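PDB 6Y0R: chitooligosaccharide oxidase from Gibberella zeae, which oxidises the C1 hydroxyl of chitooligosaccharides to the lactone with a bicovalently bound FAD, passing the electrons to molecular oxygen to give hydrogen peroxide. Local coordinates for residues G167-H175 with G258-Q268; H370-G381 with T401-S410. One frame throughout, in Å; residues are numbered along the deposited sequence.

How the interactions relate
Interaction 1 closes along the chain before interaction 2 opens, and their centres lie about 15 Å apart. They meet through one antiparallel sheet of seven strands, in which strand 265-272 of interaction 1 is the immediate neighbour of strand 371-378 of interaction 2; strand 403-411 follows on the far side. The seam is bridged by probable hydrogen bonds, R173 NE to G380 O at 2.9 Å and I378 N to M267 O at 3.2 Å. Interaction 1 thus ties the FAD-binding part of the chain, at the pyrimidine side of the flavin, to this sheet, while interaction 2 builds the stretch of the sheet whose Q406 side chain comes within about 6 Å of FAD.

Interaction 1 of 2, residues G167-H175 with G258-Q268; sequences GYGMVARKH and GKGMPAEITMQ. With FAD (flavin-adenine dinucleotide), chain B.
Y168 meets T266 through its phenol oxygen: OH lies 3.3 Å from T266 CG2, the two side chains coming from opposite directions. CG stands anti to the backbone N (chi1 176°), which sends the ring toward the strand while the Y168 backbone stays at the cofactor. There its N-H and carbonyl grip the flavin pyrimidine with two nearly straight bonds, Y168 N to FAD O2 at 3.0 Å and FAD N3 to Y168 O at 2.8 Å. The same phenol oxygen is hydrogen-bonded to I378 O. G169 to A172 form a type I turn. Within it M170 folds back at chi2, and its CE reaches the amide end of Q268, crossing that chain at about a right angle; Q268 NE2 itself is held by D279. V171 occupies the N-cap position of the short helix 172-175. This helix, within the PCMH-type FAD-binding region, docks against the start of strand 265-272 and the loop before it. Its R173 amide donates to T266 OG1 (3.0 Å, 162°). The R173 chain then runs past T266, bends at chi3 (70°) and lays its guanidinium among carbonyls. NH1 is bonded to P262 O at 2.9 Å and to I265 O at 3.0 Å. I265 O is met in its carbonyl plane, whereas P262 O is approached from above its own, opposite the face used by I265 N. NH2 adds a weak bond to M261 O and a water that also binds K259 O and M261 O. These three carbonyl oxygens and the water lie at the guanidinium's edge in its plane, which fixes its rotation; M261 CE packs over one face. NE is bonded to G380 O. K174 runs alongside E264, and its NZ forms a salt bridge with E264 OE2, 2.8 Å away on the syn side but tilted out of the carboxylate plane.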
loop_
_atom_site.group_PDB
_atom_site.type_symbol
_atom_site.label_atom_id
_atom_site.label_comp_id
_atom_site.label_asym_id
_atom_site.label_seq_id
_atom_site.Cartn_x
_atom_site.Cartn_y
_atom_site.Cartn_z
ATOM N N GLY A 167 0.919 1.832 -4.280
ATOM C CA GLY A 167 2.242 1.210 -4.082
ATOM C C GLY A 167 3.344 2.243 -4.053
ATOM O O GLY A 167 3.872 2.593 -5.105
ATOM N N TYR A 168 3.652 2.751 -2.871
ATOM C CA TYR A 168 4.564 3.898 -2.691
ATOM C C TYR A 168 5.882 3.387 -2.115
ATOM O O TYR A 168 5.883 2.748 -1.055
ATOM C CB TYR A 168 3.937 4.941 -1.775
ATOM C CG TYR A 168 4.864 6.083 -1.481
ATOM C CD1 TYR A 168 4.956 7.185 -2.324
ATOM C CD2 TYR A 168 5.624 6.064 -0.324
ATOM C CE1 TYR A 168 5.851 8.224 -2.030
ATOM C CE2 TYR A 168 6.514 7.089 -0.030
ATOM C CZ TYR A 168 6.622 8.174 -0.882
ATOM O OH TYR A 168 7.508 9.166 -0.476
ATOM N N GLY A 169 7.009 3.699 -2.755
ATOM C CA GLY A 169 8.313 3.329 -2.174
ATOM C C GLY A 169 9.406 4.317 -2.512
ATOM O O GLY A 169 9.103 5.463 -2.886
ATOM N N MET A 170 10.634 3.846 -2.380
ATOM C CA MET A 170 11.820 4.727 -2.350
ATOM C C MET A 170 12.215 5.273 -3.728
ATOM O O MET A 170 13.180 6.036 -3.747
ATOM C CB MET A 170 12.990 3.932 -1.752
ATOM C CG MET A 170 12.720 3.583 -0.302
ATOM S SD MET A 170 12.766 5.116 0.625
ATOM C CE MET A 170 11.805 4.632 2.061
ATOM N N VAL A 171 11.572 4.880 -4.828
ATOM C CA VAL A 171 11.791 5.582 -6.116
ATOM C C VAL A 171 10.479 6.118 -6.671
ATOM O O VAL A 171 10.408 6.310 -7.903
ATOM C CB VAL A 171 12.539 4.708 -7.136
ATOM C CG1 VAL A 171 13.961 4.441 -6.638
ATOM C CG2 VAL A 171 11.812 3.435 -7.507
ATOM N N ALA A 172 9.463 6.333 -5.832
ATOM C CA ALA A 172 8.137 6.786 -6.304
ATOM C C ALA A 172 8.257 8.104 -7.087
ATOM O O ALA A 172 7.534 8.286 -8.071
ATOM C CB ALA A 172 7.213 6.943 -5.112
ATOM N N ARG A 173 9.043 9.049 -6.617
ATOM C CA ARG A 173 9.009 10.387 -7.247
ATOM C C ARG A 173 9.657 10.275 -8.621
ATOM O O ARG A 173 9.315 11.098 -9.475
ATOM C CB ARG A 173 9.658 11.452 -6.388
ATOM C CG ARG A 173 8.888 11.679 -5.093
ATOM C CD ARG A 173 9.388 12.833 -4.266
ATOM N NE ARG A 173 9.114 14.142 -4.862
ATOM C CZ ARG A 173 9.972 14.878 -5.534
ATOM N NH1 ARG A 173 11.195 14.441 -5.779
ATOM N NH2 ARG A 173 9.583 16.063 -5.965
ATOM N N LYS A 174 10.500 9.276 -8.867
ATOM C CA LYS A 174 11.074 9.125 -10.240
ATOM C C LYS A 174 10.185 8.265 -11.133
ATOM O O LYS A 174 10.044 8.585 -12.339
ATOM C CB LYS A 174 12.470 8.532 -10.159
ATOM C CG LYS A 174 13.172 8.389 -11.496
ATOM C CD LYS A 174 13.535 9.737 -12.109
ATOM C CE LYS A 174 14.142 9.556 -13.487
ATOM N NZ LYS A 174 14.694 10.836 -13.958
ATOM N N HIS A 175 9.613 7.188 -10.612
ATOM C CA HIS A 175 8.975 6.148 -11.458
ATOM C C HIS A 175 7.475 5.998 -11.167
ATOM O O HIS A 175 6.805 5.313 -11.922
ATOM C CB HIS A 175 9.699 4.814 -11.328
ATOM C CG HIS A 175 11.069 4.831 -11.920
ATOM N ND1 HIS A 175 11.280 4.964 -13.287
ATOM C CD2 HIS A 175 12.286 4.782 -11.341
ATOM C CE1 HIS A 175 12.607 4.960 -13.505
ATOM N NE2 HIS A 175 13.244 4.883 -12.330
ATOM N N GLY A 258 11.001 19.730 -0.633
ATOM C CA GLY A 258 10.365 18.646 -1.388
ATOM C C GLY A 258 9.651 19.153 -2.619
ATOM O O GLY A 258 9.692 18.442 -3.649
ATOM N N LYS A 259 9.015 20.314 -2.545
ATOM C CA LYS A 259 8.260 20.863 -3.709
ATOM C C LYS A 259 9.177 21.003 -4.923
ATOM O O LYS A 259 8.742 20.720 -6.048
ATOM C CB LYS A 259 7.643 22.229 -3.420
ATOM C CG LYS A 259 6.563 22.252 -2.373
ATOM C CD LYS A 259 5.965 23.657 -2.326
ATOM C CE LYS A 259 4.704 23.790 -1.513
ATOM N NZ LYS A 259 4.483 25.199 -1.105
ATOM N N GLY A 260 10.407 21.460 -4.723
ATOM C CA GLY A 260 11.260 21.752 -5.879
ATOM C C GLY A 260 12.309 20.688 -6.171
ATOM O O GLY A 260 13.003 20.802 -7.190
ATOM N N MET A 261 12.439 19.663 -5.344
ATOM C CA MET A 261 13.628 18.793 -5.419
ATOM C C MET A 261 13.494 17.875 -6.636
ATOM O O MET A 261 12.420 17.471 -7.090
ATOM C CB MET A 261 13.819 17.986 -4.139
ATOM C CG MET A 261 12.844 16.837 -4.010
ATOM S SD MET A 261 13.004 16.207 -2.272
ATOM C CE MET A 261 11.732 14.945 -2.258
ATOM N N PRO A 262 14.636 17.441 -7.215
ATOM C CA PRO A 262 14.602 16.568 -8.378
ATOM C C PRO A 262 13.897 15.237 -8.117
ATOM O O PRO A 262 13.865 14.772 -6.962
ATOM C CB PRO A 262 16.076 16.308 -8.728
ATOM C CG PRO A 262 16.817 17.457 -8.054
ATOM C CD PRO A 262 16.007 17.785 -6.812
ATOM N N ALA A 263 13.409 14.640 -9.200
ATOM C CA ALA A 263 12.666 13.366 -9.205
ATOM C C ALA A 263 13.533 12.241 -8.604
ATOM O O ALA A 263 12.958 11.272 -8.100
ATOM C CB ALA A 263 12.231 13.022 -10.615
ATOM N N GLU A 264 14.862 12.317 -8.739
ATOM C CA GLU A 264 15.776 11.269 -8.221
ATOM C C GLU A 264 15.712 11.124 -6.697
ATOM O O GLU A 264 16.288 10.123 -6.220
ATOM C CB GLU A 264 17.215 11.618 -8.636
ATOM C CG GLU A 264 17.469 11.334 -10.102
ATOM C CD GLU A 264 16.850 12.308 -11.095
ATOM O OE1 GLU A 264 16.573 13.477 -10.717
ATOM O OE2 GLU A 264 16.617 11.876 -12.244
ATOM N N ILE A 265 15.115 12.083 -5.953
ATOM C CA ILE A 265 15.011 11.962 -4.479
ATOM C C ILE A 265 13.578 11.549 -4.108
ATOM O O ILE A 265 12.665 12.176 -4.564
ATOM C CB ILE A 265 15.361 13.260 -3.751
ATOM C CG1 ILE A 265 16.748 13.799 -4.080
ATOM C CG2 ILE A 265 15.169 13.055 -2.270
ATOM C CD1 ILE A 265 16.991 15.122 -3.503
ATOM N N THR A 266 13.426 10.517 -3.287
ATOM C CA THR A 266 12.192 10.202 -2.556
ATOM C C THR A 266 12.573 10.165 -1.085
ATOM O O THR A 266 13.582 9.528 -0.765
ATOM C CB THR A 266 11.504 8.937 -3.072
ATOM O OG1 THR A 266 11.159 9.041 -4.464
ATOM C CG2 THR A 266 10.250 8.643 -2.273
ATOM N N MET A 267 11.865 10.885 -0.227
ATOM C CA MET A 267 12.262 10.871 1.177
ATOM C C MET A 267 11.075 11.151 2.077
ATOM O O MET A 267 9.989 11.583 1.587
ATOM C CB MET A 267 13.379 11.877 1.467
ATOM C CG MET A 267 13.019 13.292 1.292
ATOM S SD MET A 267 14.585 14.240 1.631
ATOM C CE MET A 267 15.261 13.312 2.986
ATOM N N GLN A 268 11.309 10.869 3.339
ATOM C CA GLN A 268 10.262 10.950 4.367
ATOM C C GLN A 268 10.846 11.414 5.703
ATOM O O GLN A 268 12.031 11.208 5.970
ATOM C CB GLN A 268 9.569 9.591 4.455
ATOM C CG GLN A 268 10.502 8.506 4.913
ATOM C CD GLN A 268 9.886 7.122 4.869
ATOM O OE1 GLN A 268 8.691 6.937 4.618
ATOM N NE2 GLN A 268 10.754 6.127 5.018
HETATM P PA FAD B . -4.025 -8.423 1.096
HETATM O O1A FAD B . -4.484 -8.322 2.494
HETATM O O2A FAD B . -3.835 -9.747 0.473
HETATM O O5B FAD B . -4.977 -7.583 0.136
HETATM C C5B FAD B . -5.160 -6.175 0.287
HETATM C C4B FAD B . -6.439 -5.756 -0.414
HETATM O O4B FAD B . -6.314 -6.006 -1.837
HETATM C C3B FAD B . -7.737 -6.490 -0.018
HETATM O O3B FAD B . -8.883 -5.660 -0.250
HETATM C C2B FAD B . -7.755 -7.661 -0.989
HETATM O O2B FAD B . -9.035 -8.276 -1.157
HETATM C C1B FAD B . -7.251 -6.997 -2.242
HETATM N N9A FAD B . -6.595 -7.891 -3.183
HETATM C C8A FAD B . -5.400 -8.533 -2.989
HETATM N N7A FAD B . -5.056 -9.287 -4.025
HETATM C C5A FAD B . -6.096 -9.126 -4.934
HETATM C C6A FAD B . -6.327 -9.666 -6.213
HETATM N N6A FAD B . -5.443 -10.475 -6.804
HETATM N N1A FAD B . -7.481 -9.339 -6.857
HETATM C C2A FAD B . -8.345 -8.534 -6.205
HETATM N N3A FAD B . -8.221 -7.947 -5.011
HETATM C C4A FAD B . -7.065 -8.287 -4.412
HETATM N N1 FAD B . 2.453 0.179 1.342
HETATM C C2 FAD B . 3.125 1.043 0.566
HETATM O O2 FAD B . 2.517 1.712 -0.347
HETATM N N3 FAD B . 4.474 1.182 0.724
HETATM C C4 FAD B . 5.212 0.481 1.664
HETATM O O4 FAD B . 6.442 0.643 1.749
HETATM C C4X FAD B . 4.529 -0.445 2.489
HETATM N N5 FAD B . 5.218 -1.180 3.365
HETATM C C5X FAD B . 4.541 -2.163 4.051
HETATM C C6 FAD B . 5.261 -3.012 4.935
HETATM C C7 FAD B . 4.612 -3.997 5.659
HETATM C C7M FAD B . 5.381 -4.881 6.622
HETATM C C8 FAD B . 3.185 -4.210 5.466
HETATM C C8M FAD B . 2.423 -5.342 6.126
HETATM C C9 FAD B . 2.483 -3.329 4.618
HETATM C C9A FAD B . 3.137 -2.308 3.915
HETATM N N10 FAD B . 2.428 -1.469 3.039
HETATM C C10 FAD B . 3.108 -0.524 2.262
HETATM C "C1'" FAD B . 0.973 -1.563 2.886
HETATM C "C2'" FAD B . 0.595 -2.483 1.723
HETATM O "O2'" FAD B . 0.793 -1.824 0.471
HETATM C "C3'" FAD B . -0.854 -2.864 1.888
HETATM O "O3'" FAD B . -0.944 -3.550 3.158
HETATM C "C4'" FAD B . -1.304 -3.749 0.724
HETATM O "O4'" FAD B . -2.718 -3.627 0.484
HETATM C "C5'" FAD B . -0.951 -5.178 1.024
HETATM O "O5'" FAD B . -1.176 -6.017 -0.125
HETATM P P FAD B . -1.311 -7.575 0.129
HETATM O O1P FAD B . -1.521 -8.245 -1.178
HETATM O O2P FAD B . -0.226 -8.092 1.001
HETATM O O3P FAD B . -2.633 -7.610 1.066
HETATM O O HOH W 1 9.966 18.623 -7.468
#

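Interaction 2 of 2, residues H370-G381 with T401-S410; sequences HSWWLQMDITGG and TLLLFQFYDS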
loop_
_atom_site.group_PDB
_atom_site.type_symbol
_atom_site.label_atom_id
_atom_site.label_comp_id
_atom_site.label_asym_id
_atom_site.label_seq_id
_atom_site.Cartn_x
_atom_site.Cartn_y
_atom_site.Cartn_z
ATOM N N HIS A 370 1.821 4.900 24.756
ATOM C CA HIS A 370 1.726 4.088 23.512
ATOM C C HIS A 370 3.026 4.149 22.721
ATOM O O HIS A 370 3.612 5.234 22.704
ATOM C CB HIS A 370 0.579 4.588 22.672
ATOM C CG HIS A 370 -0.745 4.197 23.218
ATOM N ND1 HIS A 370 -1.123 4.484 24.519
ATOM C CD2 HIS A 370 -1.800 3.599 22.645
ATOM C CE1 HIS A 370 -2.352 4.064 24.715
ATOM N NE2 HIS A 370 -2.794 3.533 23.584
ATOM N N SER A 371 3.430 3.052 22.070
ATOM C CA SER A 371 4.586 3.029 21.136
ATOM C C SER A 371 4.059 3.431 19.747
ATOM O O SER A 371 3.689 2.561 18.941
ATOM C CB SER A 371 5.361 1.747 21.141
ATOM O OG SER A 371 4.509 0.640 21.064
ATOM N N TRP A 372 3.809 4.709 19.604
ATOM C CA TRP A 372 3.260 5.267 18.345
ATOM C C TRP A 372 4.412 5.749 17.461
ATOM O O TRP A 372 5.495 6.024 17.952
ATOM C CB TRP A 372 2.253 6.371 18.633
ATOM C CG TRP A 372 2.848 7.566 19.295
ATOM C CD1 TRP A 372 2.912 7.812 20.636
ATOM C CD2 TRP A 372 3.470 8.692 18.654
ATOM N NE1 TRP A 372 3.581 8.987 20.871
ATOM C CE2 TRP A 372 3.925 9.553 19.669
ATOM C CE3 TRP A 372 3.746 9.029 17.329
ATOM C CZ2 TRP A 372 4.593 10.748 19.400
ATOM C CZ3 TRP A 372 4.398 10.213 17.064
ATOM C CH2 TRP A 372 4.842 11.048 18.079
ATOM N N TRP A 373 4.189 5.823 16.152
ATOM C CA TRP A 373 5.166 6.514 15.267
ATOM C C TRP A 373 4.404 7.016 14.052
ATOM O O TRP A 373 3.257 6.588 13.814
ATOM C CB TRP A 373 6.340 5.646 14.821
ATOM C CG TRP A 373 5.988 4.342 14.192
ATOM C CD1 TRP A 373 5.903 3.143 14.825
ATOM C CD2 TRP A 373 5.712 4.078 12.800
ATOM N NE1 TRP A 373 5.590 2.154 13.935
ATOM C CE2 TRP A 373 5.449 2.702 12.686
ATOM C CE3 TRP A 373 5.555 4.878 11.674
ATOM C CZ2 TRP A 373 5.138 2.085 11.475
ATOM C CZ3 TRP A 373 5.205 4.282 10.472
ATOM C CH2 TRP A 373 4.978 2.901 10.384
ATOM N N LEU A 374 5.019 7.903 13.281
ATOM C CA LEU A 374 4.378 8.356 12.031
ATOM C C LEU A 374 5.475 8.648 11.026
ATOM O O LEU A 374 6.637 8.785 11.414
ATOM C CB LEU A 374 3.464 9.547 12.265
ATOM C CG LEU A 374 4.154 10.817 12.739
ATOM C CD1 LEU A 374 4.568 11.680 11.555
ATOM C CD2 LEU A 374 3.226 11.588 13.669
ATOM N N GLN A 375 5.083 8.627 9.762
ATOM C CA GLN A 375 5.964 9.037 8.661
ATOM C C GLN A 375 5.247 10.145 7.913
ATOM O O GLN A 375 4.004 10.128 7.776
ATOM C CB GLN A 375 6.319 7.896 7.706
ATOM C CG GLN A 375 7.004 6.706 8.325
ATOM C CD GLN A 375 6.831 5.519 7.399
ATOM O OE1 GLN A 375 5.781 5.328 6.769
ATOM N NE2 GLN A 375 7.879 4.731 7.285
ATOM N N MET A 376 6.011 11.127 7.490
ATOM C CA MET A 376 5.535 12.157 6.552
ATOM C C MET A 376 6.338 12.060 5.251
ATOM O O MET A 376 7.523 12.385 5.258
ATOM C CB MET A 376 5.683 13.557 7.136
ATOM C CG MET A 376 5.103 14.580 6.230
ATOM S SD MET A 376 5.139 16.203 6.935
ATOM C CE MET A 376 6.860 16.584 6.754
ATOM N N ASP A 377 5.711 11.546 4.201
ATOM C CA ASP A 377 6.375 11.250 2.917
ATOM C C ASP A 377 6.115 12.423 1.972
ATOM O O ASP A 377 4.971 12.842 1.872
ATOM C CB ASP A 377 5.841 9.959 2.309
ATOM C CG ASP A 377 5.801 8.729 3.213
ATOM O OD1 ASP A 377 6.581 8.668 4.152
ATOM O OD2 ASP A 377 4.915 7.848 2.976
ATOM N N ILE A 378 7.125 12.861 1.214
ATOM C CA ILE A 378 6.875 13.826 0.105
ATOM C C ILE A 378 6.475 12.999 -1.111
ATOM O O ILE A 378 7.328 12.218 -1.625
ATOM C CB ILE A 378 8.121 14.709 -0.165
ATOM C CG1 ILE A 378 8.516 15.471 1.092
ATOM C CG2 ILE A 378 7.790 15.628 -1.326
ATOM C CD1 ILE A 378 9.985 15.817 1.189
ATOM N N THR A 379 5.197 12.986 -1.488
ATOM C CA THR A 379 4.736 12.275 -2.701
ATOM C C THR A 379 4.775 13.207 -3.915
ATOM O O THR A 379 4.859 12.680 -5.011
ATOM C CB THR A 379 3.307 11.737 -2.548
ATOM O OG1 THR A 379 2.385 12.813 -2.377
ATOM C CG2 THR A 379 3.197 10.807 -1.369
ATOM N N GLY A 380 4.618 14.512 -3.721
ATOM C CA GLY A 380 4.435 15.457 -4.847
ATOM C C GLY A 380 5.659 16.310 -5.139
ATOM O O GLY A 380 6.822 15.902 -4.877
ATOM N N GLY A 381 5.372 17.494 -5.685
ATOM C CA GLY A 381 6.378 18.467 -6.104
ATOM C C GLY A 381 6.435 18.515 -7.625
ATOM O O GLY A 381 5.934 17.600 -8.292
ATOM N N THR A 401 -2.091 16.051 -4.013
ATOM C CA THR A 401 -1.549 16.203 -2.660
ATOM C C THR A 401 -0.019 16.186 -2.716
ATOM O O THR A 401 0.547 15.669 -3.693
ATOM C CB THR A 401 -2.182 15.148 -1.750
ATOM O OG1 THR A 401 -2.099 13.901 -2.432
ATOM C CG2 THR A 401 -3.625 15.423 -1.415
ATOM N N LEU A 402 0.635 16.804 -1.737
ATOM C CA LEU A 402 2.107 16.863 -1.654
ATOM C C LEU A 402 2.598 15.803 -0.677
ATOM O O LEU A 402 3.735 15.354 -0.848
ATOM C CB LEU A 402 2.506 18.277 -1.197
ATOM C CG LEU A 402 3.989 18.560 -0.993
ATOM C CD1 LEU A 402 4.796 18.308 -2.278
ATOM C CD2 LEU A 402 4.186 19.989 -0.540
ATOM N N LEU A 403 1.830 15.559 0.409
ATOM C CA LEU A 403 2.281 14.794 1.568
ATOM C C LEU A 403 1.430 13.548 1.722
ATOM O O LEU A 403 0.201 13.607 1.519
ATOM C CB LEU A 403 2.179 15.667 2.833
ATOM C CG LEU A 403 2.924 17.000 2.810
ATOM C CD1 LEU A 403 2.623 17.767 4.094
ATOM C CD2 LEU A 403 4.403 16.791 2.650
ATOM N N LEU A 404 2.080 12.485 2.158
ATOM C CA LEU A 404 1.401 11.256 2.613
ATOM C C LEU A 404 1.880 11.000 4.030
ATOM O O LEU A 404 3.083 10.745 4.238
ATOM C CB LEU A 404 1.753 10.067 1.716
ATOM C CG LEU A 404 1.259 8.697 2.197
ATOM C CD1 LEU A 404 -0.150 8.775 2.695
ATOM C CD2 LEU A 404 1.354 7.635 1.117
ATOM N N PHE A 405 0.965 10.999 4.978
ATOM C CA PHE A 405 1.291 10.645 6.354
ATOM C C PHE A 405 0.773 9.220 6.631
ATOM O O PHE A 405 -0.374 8.841 6.200
ATOM C CB PHE A 405 0.572 11.552 7.355
ATOM C CG PHE A 405 1.014 12.992 7.387
ATOM C CD1 PHE A 405 0.530 13.898 6.460
ATOM C CD2 PHE A 405 1.932 13.425 8.321
ATOM C CE1 PHE A 405 0.946 15.221 6.487
ATOM C CE2 PHE A 405 2.326 14.746 8.358
ATOM C CZ PHE A 405 1.830 15.643 7.444
ATOM N N GLN A 406 1.604 8.471 7.354
ATOM C CA GLN A 406 1.206 7.185 7.932
ATOM C C GLN A 406 1.288 7.292 9.462
ATOM O O GLN A 406 2.312 7.736 9.946
ATOM C CB GLN A 406 2.069 6.053 7.402
ATOM C CG GLN A 406 1.672 4.764 8.076
ATOM C CD GLN A 406 2.430 3.566 7.575
ATOM O OE1 GLN A 406 3.521 3.639 6.959
ATOM N NE2 GLN A 406 1.851 2.428 7.847
ATOM N N PHE A 407 0.225 6.936 10.171
ATOM C CA PHE A 407 0.193 6.977 11.658
ATOM C C PHE A 407 0.011 5.552 12.164
ATOM O O PHE A 407 -0.846 4.859 11.636
ATOM C CB PHE A 407 -0.956 7.846 12.173
ATOM C CG PHE A 407 -1.086 9.205 11.531
ATOM C CD1 PHE A 407 -0.283 10.257 11.949
ATOM C CD2 PHE A 407 -1.939 9.410 10.455
ATOM C CE1 PHE A 407 -0.400 11.517 11.383
ATOM C CE2 PHE A 407 -2.070 10.684 9.897
ATOM C CZ PHE A 407 -1.268 11.714 10.337
ATOM N N TYR A 408 0.819 5.132 13.125
ATOM C CA TYR A 408 0.899 3.708 13.536
ATOM C C TYR A 408 1.015 3.611 15.056
ATOM O O TYR A 408 1.747 4.418 15.656
ATOM C CB TYR A 408 2.079 3.065 12.830
ATOM C CG TYR A 408 2.067 1.581 12.613
ATOM C CD1 TYR A 408 2.522 0.724 13.599
ATOM C CD2 TYR A 408 1.762 1.055 11.366
ATOM C CE1 TYR A 408 2.631 -0.649 13.389
ATOM C CE2 TYR A 408 1.839 -0.315 11.146
ATOM C CZ TYR A 408 2.292 -1.164 12.144
ATOM O OH TYR A 408 2.379 -2.498 11.872
ATOM N N ASP A 409 0.289 2.653 15.636
ATOM C CA ASP A 409 0.370 2.366 17.091
ATOM C C ASP A 409 0.328 0.857 17.258
ATOM O O ASP A 409 -0.626 0.247 16.781
ATOM C CB ASP A 409 -0.743 3.071 17.820
ATOM C CG ASP A 409 -0.674 2.895 19.337
ATOM O OD1 ASP A 409 0.442 2.705 19.857
ATOM O OD2 ASP A 409 -1.708 3.077 19.941
ATOM N N SER A 410 1.315 0.303 17.954
ATOM C CA SER A 410 1.556 -1.151 18.057
ATOM C C SER A 410 1.587 -1.559 19.534
ATOM O O SER A 410 2.077 -0.780 20.344
ATOM C CB SER A 410 2.881 -1.468 17.413
ATOM O OG SER A 410 3.088 -2.840 17.432
HETATM O O HOH W 2 0.982 1.243 21.852
HETATM O O HOH W 3 0.025 12.543 -1.156
HETATM O O HOH W 4 0.812 13.242 -4.744
#
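W373 and Y408 face each other as a hydrogen-bonded antiparallel pair, W373 N to Y408 O and Y408 N to W373 O both measuring 2.9 Å. Followed outward, Y408 begins with CB centred over the six-membered ring of W373, a CH-pi contact 3.5 Å from the centroid. CG comes next, 3.3 Å from W373 CZ2, then CD1 beside W373 NE1 and CD2 beside W373 CZ2. The planes are nearly parallel, 16° apart, but offset, leaving little overlap. At the tip, OH leaves W373 and is hydrogen-bonded to D337. W373 has CG between its backbone N and carbonyl carbon (chi1 53°), which swings the indole back over its neighbour. On the opposite face, M376 lies alongside F405: CG sits over the ring, and SD, 3.4 Å from F405 CZ, comes in obliquely as a Met-aromatic contact; F254 and I432 of two helices adjoin this pair. At the end of the strands L402 O takes two donors from one face of its plane, T379 N at 2.9 Å and G380 N at 3.1 Å. Here L402 and L403 share A346 of strand 338-346 as their partner, forming a classic bulge. With strand axes at 165°, this is antiparallel pairing within a seven-stranded sheet backed by helices on one face and turning Q406 toward the flavin on the other, consistent with the substrate-domain sheet of berberine-bridge-enzyme-like oxidases.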